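Local coordinates for protein extracellular invertase (Aspergillus kawachii, PDB 5XH8) that probably cleaves terminal beta-D-fructofuranosyl residues from sucrose and also transfers fructosyl groups efficiently, an activity linked to fructooligosaccharides such as 1-kestose, at residues S293-R298 with S303-M308; A390-A395 with K523-D528; Q398-D403 with T408-T413. One frame throughout, in Å; residues are numbered along the deposited sequence.

Two hairpins and a long-range contact touch mutually, interactions 1 and 2 each on interaction 3's side of the chain's centre. Interactions 2 and 3 have centres about 12 Å apart: F527 CZ lies 3.4 Å from L411 CD1, and R391 NH2 comes equally near V409 CG1, so helix 388-391 and loop 523-528 pack against one face of the 398-403/408-413 hairpin. Interaction 1, a propeller hairpin about 19 Å from interaction 3 between centres, reaches it through M308, whose SD is 3.4 Å from Q412 O. M308 also packs on A395 of interaction 2, its CB 3.6 Å from A395 O. Side chains of P306, E392 and Q398 come within about 7 to 9 Å of bound glycerol.

Interaction 1 (S293-R298 with S303-M308); sequences SGTVSR and SFNPNM
S293 meets the partner strand at both backbone polar atoms: its N donates to M308 O at 2.9 Å, and its O accepts from N307 N. Two consecutive residues of 303-308 thus face one residue of 293-298. S293 and M308 point to one face of the sheet, S293 CB 3.5 Å from M308 CG. At G294, which has no side chain, the F304 ring closes in until CE1 is 3.5 Å from the glycine CA. The torsion responsible is chi1 of F304, 173°, which sets CG opposite the backbone N. The pairing of G294 with P306 completes the evidence for a beta bulge at N307, a one-residue slip in the antiparallel hairpin formed by strands 286-298 and 302-311. This hairpin belongs to a blade of the GH32 beta-propeller. T295 continues the regular pairing that G294 and P306 resume, exchanging two backbone bonds with N305; its O takes N305 N at 2.8 Å and, weakly, the amide nitrogen ND2 as well. V296 faces the other way, with CG2 at the edge of the F304 ring, 4.2 Å from CD1. Beyond this pair, W225 and W226 pack on F304, and L180 and L183 of helix 178-184 on V296. At S297, N and O both bond to S303, while its OG accepts from N305 ND2 at 3.2 Å, the donor path bent to 139°.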
loop_
_atom_site.group_PDB
_atom_site.type_symbol
_atom_site.label_atom_id
_atom_site.label_comp_id
_atom_site.label_asym_id
_atom_site.label_seq_id
_atom_site.Cartn_x
_atom_site.Cartn_y
_atom_site.Cartn_z
ATOM N N SER A 293 -7.245 -10.241 -31.690
ATOM C CA SER A 293 -6.761 -11.623 -31.776
ATOM C C SER A 293 -5.251 -11.573 -31.799
ATOM O O SER A 293 -4.681 -10.652 -32.355
ATOM C CB SER A 293 -7.255 -12.285 -33.077
ATOM O OG SER A 293 -6.735 -13.601 -33.196
ATOM N N GLY A 294 -4.598 -12.551 -31.201
ATOM C CA GLY A 294 -3.158 -12.594 -31.243
ATOM C C GLY A 294 -2.550 -13.930 -30.911
ATOM O O GLY A 294 -3.204 -14.814 -30.344
ATOM N N THR A 295 -1.278 -14.071 -31.278
ATOM C CA THR A 295 -0.527 -15.280 -30.959
ATOM C C THR A 295 0.350 -14.939 -29.779
ATOM O O THR A 295 0.751 -13.788 -29.595
ATOM C CB THR A 295 0.335 -15.777 -32.148
ATOM O OG1 THR A 295 1.205 -14.726 -32.573
ATOM C CG2 THR A 295 -0.544 -16.220 -33.348
ATOM N N VAL A 296 0.656 -15.954 -28.990
ATOM C CA VAL A 296 1.459 -15.794 -27.815
ATOM C C VAL A 296 2.752 -16.564 -27.994
ATOM O O VAL A 296 2.725 -17.759 -28.194
ATOM C CB VAL A 296 0.701 -16.303 -26.584
ATOM C CG1 VAL A 296 1.527 -16.092 -25.331
ATOM C CG2 VAL A 296 -0.617 -15.548 -26.455
ATOM N N SER A 297 3.875 -15.867 -27.902
ATOM C CA SER A 297 5.205 -16.473 -27.981
ATOM C C SER A 297 6.006 -16.125 -26.731
ATOM O O SER A 297 5.606 -15.266 -25.947
ATOM C CB SER A 297 5.934 -15.922 -29.192
ATOM O OG SER A 297 6.073 -14.519 -29.061
ATOM N N ARG A 298 7.144 -16.793 -26.573
ATOM C CA ARG A 298 8.084 -16.516 -25.504
ATOM C C ARG A 298 9.481 -16.270 -26.074
ATOM O O ARG A 298 9.880 -16.862 -27.065
ATOM C CB ARG A 298 8.117 -17.660 -24.495
ATOM C CG ARG A 298 8.909 -17.303 -23.255
ATOM C CD ARG A 298 8.747 -18.313 -22.149
ATOM N NE ARG A 298 9.611 -17.979 -21.018
ATOM C CZ ARG A 298 9.783 -18.735 -19.934
ATOM N NH1 ARG A 298 9.163 -19.900 -19.793
ATOM N NH2 ARG A 298 10.596 -18.325 -18.973
ATOM N N SER A 303 4.771 -12.772 -24.732
ATOM C CA SER A 303 4.326 -11.675 -25.567
ATOM C C SER A 303 3.036 -12.044 -26.306
ATOM O O SER A 303 2.929 -13.154 -26.830
ATOM C CB SER A 303 5.414 -11.385 -26.587
ATOM O OG SER A 303 5.453 -10.017 -26.835
ATOM N N PHE A 304 2.081 -11.109 -26.348
ATOM C CA PHE A 304 0.854 -11.237 -27.127
ATOM C C PHE A 304 1.056 -10.406 -28.387
ATOM O O PHE A 304 1.351 -9.230 -28.303
ATOM C CB PHE A 304 -0.331 -10.708 -26.310
ATOM C CG PHE A 304 -1.633 -10.642 -27.060
ATOM C CD1 PHE A 304 -2.395 -11.778 -27.254
ATOM C CD2 PHE A 304 -2.118 -9.427 -27.516
ATOM C CE1 PHE A 304 -3.614 -11.714 -27.935
ATOM C CE2 PHE A 304 -3.332 -9.350 -28.185
ATOM C CZ PHE A 304 -4.086 -10.505 -28.400
ATOM N N ASN A 305 0.915 -11.028 -29.551
ATOM C CA ASN A 305 1.256 -10.384 -30.839
ATOM C C ASN A 305 -0.020 -10.323 -31.673
ATOM O O ASN A 305 -0.468 -11.352 -32.191
ATOM C CB ASN A 305 2.357 -11.183 -31.544
ATOM C CG ASN A 305 3.559 -11.417 -30.640
ATOM O OD1 ASN A 305 4.289 -10.489 -30.341
ATOM N ND2 ASN A 305 3.721 -12.642 -30.144
ATOM N N PRO A 306 -0.643 -9.141 -31.749
ATOM C CA PRO A 306 -1.894 -9.003 -32.496
ATOM C C PRO A 306 -1.806 -9.408 -33.978
ATOM O O PRO A 306 -0.894 -8.958 -34.683
ATOM C CB PRO A 306 -2.189 -7.503 -32.408
ATOM C CG PRO A 306 -1.512 -7.052 -31.170
ATOM C CD PRO A 306 -0.266 -7.881 -31.083
ATOM N N ASN A 307 -2.769 -10.199 -34.451
ATOM C CA ASN A 307 -2.864 -10.512 -35.890
ATOM C C ASN A 307 -4.123 -9.998 -36.584
ATOM O O ASN A 307 -4.181 -10.013 -37.814
ATOM C CB ASN A 307 -2.680 -12.010 -36.144
ATOM C CG ASN A 307 -3.530 -12.863 -35.244
ATOM O OD1 ASN A 307 -4.670 -12.510 -34.905
ATOM N ND2 ASN A 307 -2.972 -13.984 -34.822
ATOM N N MET A 308 -5.123 -9.571 -35.807
ATOM C CA MET A 308 -6.289 -8.862 -36.323
ATOM C C MET A 308 -7.032 -8.195 -35.154
ATOM O O MET A 308 -6.838 -8.559 -33.992
ATOM C CB MET A 308 -7.227 -9.801 -37.102
ATOM C CG MET A 308 -7.657 -11.059 -36.357
ATOM S SD MET A 308 -8.796 -12.121 -37.267
ATOM C CE MET A 308 -9.169 -13.429 -36.118
#

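Interaction 2 (A390-A395 with K523-D528); sequences ARESGA and KLRLFD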
loop_
_atom_site.group_PDB
_atom_site.type_symbol
_atom_site.label_atom_id
_atom_site.label_comp_id
_atom_site.label_asym_id
_atom_site.label_seq_id
_atom_site.Cartn_x
_atom_site.Cartn_y
_atom_site.Cartn_z
ATOM N N ALA A 390 -10.578 -9.111 -49.734
ATOM C CA ALA A 390 -10.326 -10.203 -48.800
ATOM C C ALA A 390 -8.918 -10.184 -48.196
ATOM O O ALA A 390 -8.736 -10.627 -47.065
ATOM C CB ALA A 390 -10.585 -11.543 -49.468
ATOM N N ARG A 391 -7.943 -9.675 -48.951
ATOM C CA ARG A 391 -6.515 -9.756 -48.590
ATOM C C ARG A 391 -5.985 -8.530 -47.851
ATOM O O ARG A 391 -4.826 -8.529 -47.456
ATOM C CB ARG A 391 -5.646 -9.979 -49.857
ATOM C CG ARG A 391 -5.769 -11.356 -50.482
ATOM C CD ARG A 391 -4.911 -12.385 -49.766
ATOM N NE ARG A 391 -5.165 -13.728 -50.282
ATOM C CZ ARG A 391 -4.568 -14.834 -49.847
ATOM N NH1 ARG A 391 -3.679 -14.781 -48.863
ATOM N NH2 ARG A 391 -4.870 -16.011 -50.387
ATOM N N GLU A 392 -6.800 -7.494 -47.663
ATOM C CA GLU A 392 -6.333 -6.276 -47.009
ATOM C C GLU A 392 -5.806 -6.641 -45.622
ATOM O O GLU A 392 -6.382 -7.497 -44.948
ATOM C CB GLU A 392 -7.473 -5.266 -46.906
ATOM C CG GLU A 392 -7.082 -3.921 -46.328
ATOM C CD GLU A 392 -8.172 -2.885 -46.495
ATOM O OE1 GLU A 392 -8.222 -1.941 -45.684
ATOM O OE2 GLU A 392 -8.994 -3.002 -47.428
ATOM N N SER A 393 -4.675 -6.055 -45.241
ATOM C CA SER A 393 -4.040 -6.353 -43.958
ATOM C C SER A 393 -4.336 -5.204 -42.977
ATOM O O SER A 393 -4.832 -4.152 -43.364
ATOM C CB SER A 393 -2.542 -6.526 -44.153
ATOM O OG SER A 393 -2.003 -5.304 -44.591
ATOM N N GLY A 394 -4.030 -5.414 -41.705
ATOM C CA GLY A 394 -4.330 -4.420 -40.675
ATOM C C GLY A 394 -5.827 -4.205 -40.537
ATOM O O GLY A 394 -6.271 -3.083 -40.309
ATOM N N ALA A 395 -6.586 -5.293 -40.679
ATOM C CA ALA A 395 -8.034 -5.251 -40.699
ATOM C C ALA A 395 -8.573 -6.193 -39.627
ATOM O O ALA A 395 -7.831 -6.599 -38.736
ATOM C CB ALA A 395 -8.540 -5.617 -42.089
ATOM N N LYS A 523 -17.750 0.468 -39.302
ATOM C CA LYS A 523 -17.271 -0.187 -40.532
ATOM C C LYS A 523 -17.726 -1.633 -40.610
ATOM O O LYS A 523 -17.629 -2.380 -39.622
ATOM C CB LYS A 523 -15.745 -0.212 -40.590
ATOM C CG LYS A 523 -15.090 1.152 -40.633
ATOM C CD LYS A 523 -15.125 1.759 -42.021
ATOM C CE LYS A 523 -14.261 0.984 -43.007
ATOM N NZ LYS A 523 -13.907 1.877 -44.142
ATOM N N LEU A 524 -18.210 -2.021 -41.792
ATOM C CA LEU A 524 -18.544 -3.408 -42.078
ATOM C C LEU A 524 -18.243 -3.679 -43.559
ATOM O O LEU A 524 -18.844 -3.051 -44.416
ATOM C CB LEU A 524 -20.021 -3.673 -41.804
ATOM C CG LEU A 524 -20.511 -5.075 -42.187
ATOM C CD1 LEU A 524 -19.819 -6.165 -41.370
ATOM C CD2 LEU A 524 -22.016 -5.151 -42.036
ATOM N N ARG A 525 -17.302 -4.581 -43.838
ATOM C CA ARG A 525 -17.008 -4.994 -45.205
ATOM C C ARG A 525 -17.874 -6.184 -45.560
ATOM O O ARG A 525 -17.940 -7.166 -44.818
ATOM C CB ARG A 525 -15.547 -5.376 -45.396
ATOM C CG ARG A 525 -15.267 -6.034 -46.755
ATOM C CD ARG A 525 -13.823 -5.904 -47.165
ATOM N NE ARG A 525 -13.489 -4.506 -47.366
ATOM C CZ ARG A 525 -12.259 -4.026 -47.465
ATOM N NH1 ARG A 525 -11.194 -4.825 -47.422
ATOM N NH2 ARG A 525 -12.090 -2.724 -47.625
ATOM N N LEU A 526 -18.538 -6.066 -46.705
ATOM C CA LEU A 526 -19.257 -7.159 -47.355
ATOM C C LEU A 526 -18.315 -7.607 -48.473
ATOM O O LEU A 526 -18.006 -6.827 -49.382
ATOM C CB LEU A 526 -20.594 -6.637 -47.919
ATOM C CG LEU A 526 -21.561 -6.103 -46.841
ATOM C CD1 LEU A 526 -22.812 -5.451 -47.424
ATOM C CD2 LEU A 526 -21.949 -7.233 -45.890
ATOM N N PHE A 527 -17.807 -8.833 -48.360
ATOM C CA PHE A 527 -16.801 -9.333 -49.299
ATOM C C PHE A 527 -17.474 -9.848 -50.577
ATOM O O PHE A 527 -18.702 -10.021 -50.631
ATOM C CB PHE A 527 -16.007 -10.482 -48.686
ATOM C CG PHE A 527 -15.264 -10.118 -47.437
ATOM C CD1 PHE A 527 -13.996 -9.543 -47.503
ATOM C CD2 PHE A 527 -15.817 -10.383 -46.184
ATOM C CE1 PHE A 527 -13.305 -9.224 -46.345
ATOM C CE2 PHE A 527 -15.128 -10.060 -45.021
ATOM C CZ PHE A 527 -13.873 -9.484 -45.101
ATOM N N ASP A 528 -16.660 -10.117 -51.595
ATOM C CA ASP A 528 -17.149 -10.842 -52.779
ATOM C C ASP A 528 -17.121 -12.317 -52.440
ATOM O O ASP A 528 -16.122 -12.809 -51.918
ATOM C CB ASP A 528 -16.308 -10.493 -54.009
ATOM C CG ASP A 528 -16.469 -9.043 -54.411
ATOM O OD1 ASP A 528 -17.617 -8.569 -54.483
ATOM O OD2 ASP A 528 -15.462 -8.363 -54.645
#
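E392 and R525 join the two segments by a salt bridge in which a single carboxylate oxygen takes both terminal nitrogens of the guanidinium. E392 OE2 lies 2.9 Å from R525 NH1 and 3.1 Å from R525 NH2. The use of NH1 and NH2 makes the grip end-on, and the single acceptor rules out a two-by-two pairing. Both bonds leave close to the guanidinium plane but arrive from one face of the carboxylate; the 60° turn between the planes shows the pair is not flat. The glutamate reaches out as an extended chain, CG opposite its backbone N (chi1 -176°). The arginine instead bends at chi3 (-64°), which swings its head toward the E392 oxygen. Nearer the backbone, R525 CG sits 3.7 Å above one face of the F527 ring, toward its rim. F527 in turn brings CD1 to 3.9 Å from A390 CA, adding an apolar contact beside the charged one. The contact joins the chain just past strand 366-385 to loop 523-528 of the C-terminal beta-sandwich of the GH32 fold. R525 NH2 also forms a salt bridge with E496, R525 NH1 bonds L389 O, and E392 OE1 accepts from W239 NE1. With its guanidinium shared between two carboxylates and a backbone carbonyl in a largely buried setting, R525 probably stabilises the ionised form of E392, while the several bonds limit rotation of both groups.

Interaction 3 (Q398-D403 with T408-T413); sequences QVVSSD and TVELQT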
loop_
_atom_site.group_PDB
_atom_site.type_symbol
_atom_site.label_atom_id
_atom_site.label_comp_id
_atom_site.label_asym_id
_atom_site.label_seq_id
_atom_site.Cartn_x
_atom_site.Cartn_y
_atom_site.Cartn_z
ATOM N N GLN A 398 -8.544 -12.472 -41.051
ATOM C CA GLN A 398 -7.372 -13.036 -41.730
ATOM C C GLN A 398 -7.700 -14.297 -42.533
ATOM O O GLN A 398 -8.631 -15.070 -42.200
ATOM C CB GLN A 398 -6.259 -13.334 -40.733
ATOM C CG GLN A 398 -6.613 -14.398 -39.713
ATOM C CD GLN A 398 -5.656 -14.430 -38.544
ATOM O OE1 GLN A 398 -4.562 -13.870 -38.600
ATOM N NE2 GLN A 398 -6.065 -15.101 -37.471
ATOM N N VAL A 399 -6.894 -14.502 -43.574
ATOM C CA VAL A 399 -7.021 -15.661 -44.445
ATOM C C VAL A 399 -6.468 -16.858 -43.694
ATOM O O VAL A 399 -5.347 -16.807 -43.242
ATOM C CB VAL A 399 -6.229 -15.447 -45.763
ATOM C CG1 VAL A 399 -6.190 -16.727 -46.599
ATOM C CG2 VAL A 399 -6.814 -14.277 -46.568
ATOM N N VAL A 400 -7.257 -17.911 -43.538
ATOM C CA VAL A 400 -6.782 -19.163 -42.903
ATOM C C VAL A 400 -6.688 -20.385 -43.848
ATOM O O VAL A 400 -6.191 -21.441 -43.436
ATOM C CB VAL A 400 -7.630 -19.562 -41.677
ATOM C CG1 VAL A 400 -7.611 -18.442 -40.638
ATOM C CG2 VAL A 400 -9.054 -19.948 -42.067
ATOM N N SER A 401 -7.209 -20.262 -45.071
ATOM C CA SER A 401 -6.954 -21.234 -46.152
ATOM C C SER A 401 -7.324 -20.620 -47.494
ATOM O O SER A 401 -7.968 -19.562 -47.550
ATOM C CB SER A 401 -7.727 -22.529 -45.949
ATOM O OG SER A 401 -9.108 -22.278 -45.958
ATOM N N SER A 402 -6.907 -21.285 -48.571
ATOM C CA SER A 402 -7.174 -20.806 -49.930
ATOM C C SER A 402 -7.342 -21.963 -50.911
ATOM O O SER A 402 -6.748 -23.028 -50.750
ATOM C CB SER A 402 -6.058 -19.882 -50.381
ATOM O OG SER A 402 -4.813 -20.496 -50.148
ATOM N N ASP A 403 -8.194 -21.738 -51.903
ATOM C CA ASP A 403 -8.494 -22.719 -52.934
ATOM C C ASP A 403 -8.206 -22.033 -54.269
ATOM O O ASP A 403 -9.008 -21.227 -54.752
ATOM C CB ASP A 403 -9.958 -23.169 -52.817
ATOM C CG ASP A 403 -10.282 -24.384 -53.677
ATOM O OD1 ASP A 403 -9.496 -24.715 -54.592
ATOM O OD2 ASP A 403 -11.339 -25.008 -53.438
ATOM N N THR A 408 -10.858 -18.889 -54.304
ATOM C CA THR A 408 -11.457 -18.437 -53.046
ATOM C C THR A 408 -10.480 -18.487 -51.868
ATOM O O THR A 408 -9.383 -19.045 -51.976
ATOM C CB THR A 408 -12.701 -19.286 -52.680
ATOM O OG1 THR A 408 -12.345 -20.669 -52.568
ATOM C CG2 THR A 408 -13.804 -19.139 -53.719
ATOM N N VAL A 409 -10.905 -17.891 -50.752
ATOM C CA VAL A 409 -10.247 -18.028 -49.437
ATOM C C VAL A 409 -11.286 -18.282 -48.329
ATOM O O VAL A 409 -12.452 -17.896 -48.463
ATOM C CB VAL A 409 -9.415 -16.777 -49.050
ATOM C CG1 VAL A 409 -8.179 -16.660 -49.925
ATOM C CG2 VAL A 409 -10.234 -15.490 -49.130
ATOM N N GLU A 410 -10.870 -18.955 -47.259
ATOM C CA GLU A 410 -11.622 -18.968 -46.005
ATOM C C GLU A 410 -11.078 -17.858 -45.094
ATOM O O GLU A 410 -9.865 -17.781 -44.839
ATOM C CB GLU A 410 -11.503 -20.306 -45.299
ATOM C CG GLU A 410 -12.485 -20.439 -44.148
ATOM C CD GLU A 410 -12.458 -21.795 -43.499
ATOM O OE1 GLU A 410 -11.362 -22.380 -43.391
ATOM O OE2 GLU A 410 -13.532 -22.280 -43.088
ATOM N N LEU A 411 -11.975 -16.997 -44.617
ATOM C CA LEU A 411 -11.601 -15.938 -43.687
ATOM C C LEU A 411 -11.960 -16.327 -42.270
ATOM O O LEU A 411 -12.869 -17.143 -42.038
ATOM C CB LEU A 411 -12.282 -14.626 -44.043
ATOM C CG LEU A 411 -11.929 -13.971 -45.380
ATOM C CD1 LEU A 411 -12.615 -12.617 -45.470
ATOM C CD2 LEU A 411 -10.416 -13.833 -45.564
ATOM N N GLN A 412 -11.223 -15.738 -41.330
ATOM C CA GLN A 412 -11.445 -15.925 -39.898
ATOM C C GLN A 412 -11.590 -14.555 -39.236
ATOM O O GLN A 412 -10.874 -13.614 -39.578
ATOM C CB GLN A 412 -10.262 -16.670 -39.296
ATOM C CG GLN A 412 -10.474 -17.199 -37.891
ATOM C CD GLN A 412 -9.162 -17.536 -37.200
ATOM O OE1 GLN A 412 -8.300 -16.681 -37.012
ATOM N NE2 GLN A 412 -9.013 -18.779 -36.826
ATOM N N THR A 413 -12.518 -14.461 -38.284
ATOM C CA THR A 413 -12.747 -13.229 -37.529
ATOM C C THR A 413 -13.434 -13.561 -36.204
ATOM O O THR A 413 -13.750 -14.733 -35.911
ATOM C CB THR A 413 -13.596 -12.234 -38.343
ATOM O OG1 THR A 413 -13.555 -10.942 -37.738
ATOM C CG2 THR A 413 -15.030 -12.672 -38.442
#
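V399 lies between two side chains of the opposite strand, its two methyls divided between them. CG1 is 3.9 Å from V409 CG1, where the two valines cross at about a right angle, and CG2 is 3.8 Å from L411 CD2. The division follows from chi1 of V399, 172°, which turns CG1 away from the backbone N and leaves CG2 beside it. On the other sheet face, Q398 and Q412 run side by side, pointing the same way, with their amide planes 48° apart. V400 crosses Q412 at about a right angle, its CG1 3.5 Å from Q412 CB. Further along, S401 OG lies 3.2 Å from E410 CB and makes a weak bond to E410 OE1.

Behind these side chains stands the backbone pairing. Q398 and Q412 bond in both directions, as do D403 and T408 at the far end. Between them E410 serves two residues: its O accepts from V400 N at 2.9 Å, and its N donates to S401 O at 3.0 Å, coming from above that carbonyl's plane. V399 faces L411, but S402 faces V409 and D403 faces T408, a shift of one residue that places a beta bulge at V400-S401 in this antiparallel hairpin; psi of V400, -9°, is consistent with it.

Further out, strand 408-418 is flanked on its other edge by strand 366-385, with backbone bonds from V409, L411 and T413. Helix 388-391 packs on the V399 and V409 face through R391, joined at V409 by A390, while W397 and F527 meet L411. On the glutamine face, N307 and M308 of strand 302-311 touch Q398, and M308 reaches Q412, bringing the hairpin against the neighbouring propeller blade.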